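Local coordinates for magnesium and cobalt efflux protein CorC (Neisseria meningitidis serogroup B, PDB 3OI8) that probably takes part in magnesium and cobalt ion transport and, in the CBS-domain fragment crystallised, binds adenosine, at residues A[117-120]-A[121-125]. Numbering follows the deposited sequence.
Sequences EGKS and LTALL
Ser120 caps the start of helix 121-130, its hydroxyl OG accepting a hydrogen bond from the backbone N of Ala123 at 3.0 Å, with an N-H...O angle of 157°. A chi1 of 81° sets OG between the serine's own N and carbonyl carbon, which directs it at the backbone N-H of Ala123, the usual geometry of an N-cap serine. The fit is close: the methyl CB of Ala123, which points back at the loop, lies 3.2 Å from Ser120 OG. The carbonyl O of Ser120 meanwhile receives the N-H of Leu124 at 3.0 Å, which begins the helical hydrogen bonding, so both oxygens of one residue serve the first turn. One water reaches the hydroxyls. Thr122 OG1 stands 3.0 Å from Ser120 OG, and the water molecule joins the pair, accepting from Ser120 OG at 2.9 Å and from Thr122 OG1 at 2.6 Å.

Lys119 makes the looser flank. Its chain leaves the backbone extended, then bends at chi3 (-102°) and chi4, carrying NZ alongside the helix to 4.1 Å from Ala123 CB; there the ammonium forms a salt bridge with Glu127, one helical turn beyond Ala123.

Within the second CBS domain, the loop 117-120 links strand 114-116 to helix 121-130. Leu121 reaches Phe35 of helix 23-35 and Ile154 of helix 151-154, Leu124 packs on Val40, and Thr122 touches Phe35 as well as Thr25 of the second subunit; the capped start of helix 121-130 thus packs against helices 23-35 and 151-154 of its own chain and, through Thr122, against the second subunit.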
loop_
_atom_site.group_PDB
_atom_site.type_symbol
_atom_site.label_atom_id
_atom_site.label_comp_id
_atom_site.label_asym_id
_atom_site.label_seq_id
_atom_site.Cartn_x
_atom_site.Cartn_y
_atom_site.Cartn_z
ATOM N N GLU A 117 -19.104 4.160 8.201
ATOM C CA GLU A 117 -18.246 3.620 9.255
ATOM C C GLU A 117 -18.437 2.116 9.436
ATOM O O GLU A 117 -17.553 1.422 9.955
ATOM C CB GLU A 117 -18.550 4.316 10.593
ATOM C CG GLU A 117 -18.365 5.828 10.612
ATOM C CD GLU A 117 -18.716 6.445 11.968
ATOM O OE1 GLU A 117 -18.927 5.678 12.937
ATOM O OE2 GLU A 117 -18.781 7.692 12.065
ATOM N N GLY A 118 -19.600 1.617 9.024
ATOM C CA GLY A 118 -19.964 0.226 9.273
ATOM C C GLY A 118 -19.446 -0.732 8.209
ATOM O O GLY A 118 -19.576 -1.939 8.330
ATOM N N LYS A 119 -18.850 -0.191 7.155
ATOM C CA LYS A 119 -18.361 -1.026 6.070
ATOM C C LYS A 119 -17.234 -1.971 6.525
ATOM O O LYS A 119 -16.326 -1.566 7.255
ATOM C CB LYS A 119 -17.901 -0.145 4.910
ATOM C CG LYS A 119 -17.381 -0.943 3.723
ATOM C CD LYS A 119 -16.708 -0.025 2.737
ATOM C CE LYS A 119 -17.606 0.252 1.567
ATOM N NZ LYS A 119 -17.736 -0.936 0.694
ATOM N N SER A 120 -17.291 -3.230 6.098
ATOM C CA SER A 120 -16.262 -4.194 6.493
ATOM C C SER A 120 -14.919 -3.841 5.870
ATOM O O SER A 120 -14.861 -3.412 4.721
ATOM C CB SER A 120 -16.662 -5.620 6.089
ATOM O OG SER A 120 -16.387 -5.861 4.720
ATOM N N LEU A 121 -13.844 -4.019 6.631
ATOM C CA LEU A 121 -12.505 -3.800 6.105
ATOM C C LEU A 121 -12.171 -4.732 4.946
ATOM O O LEU A 121 -11.421 -4.351 4.043
ATOM C CB LEU A 121 -11.446 -3.915 7.199
ATOM C CG LEU A 121 -11.379 -2.815 8.257
ATOM C CD1 LEU A 121 -10.103 -2.965 9.072
ATOM C CD2 LEU A 121 -11.444 -1.433 7.621
ATOM N N THR A 122 -12.713 -5.953 4.964
ATOM C CA THR A 122 -12.516 -6.869 3.837
ATOM C C THR A 122 -13.113 -6.305 2.548
ATOM O O THR A 122 -12.502 -6.400 1.489
ATOM C CB THR A 122 -13.122 -8.267 4.096
ATOM O OG1 THR A 122 -14.486 -8.122 4.510
ATOM C CG2 THR A 122 -12.339 -9.005 5.172
ATOM N N ALA A 123 -14.306 -5.717 2.630
ATOM C CA ALA A 123 -14.894 -5.064 1.447
ATOM C C ALA A 123 -14.084 -3.840 1.038
ATOM O O ALA A 123 -13.862 -3.588 -0.148
ATOM C CB ALA A 123 -16.346 -4.651 1.713
ATOM N N LEU A 124 -13.674 -3.051 2.025
ATOM C CA LEU A 124 -12.879 -1.868 1.722
ATOM C C LEU A 124 -11.588 -2.285 1.031
ATOM O O LEU A 124 -11.187 -1.688 0.026
ATOM C CB LEU A 124 -12.572 -1.070 2.987
ATOM C CG LEU A 124 -11.873 0.276 2.768
ATOM C CD1 LEU A 124 -12.667 1.190 1.834
ATOM C CD2 LEU A 124 -11.660 0.948 4.103
ATOM N N LEU A 125 -10.941 -3.322 1.562
ATOM C CA LEU A 125 -9.660 -3.743 1.004
ATOM C C LEU A 125 -9.832 -4.168 -0.446
ATOM O O LEU A 125 -9.002 -3.843 -1.295
ATOM C CB LEU A 125 -9.035 -4.863 1.833
ATOM C CG LEU A 125 -7.806 -5.516 1.196
ATOM C CD1 LEU A 125 -6.744 -4.463 0.864
ATOM C CD2 LEU A 125 -7.246 -6.562 2.132
HETATM O O HOH W 1 -16.699 -8.234 3.135
#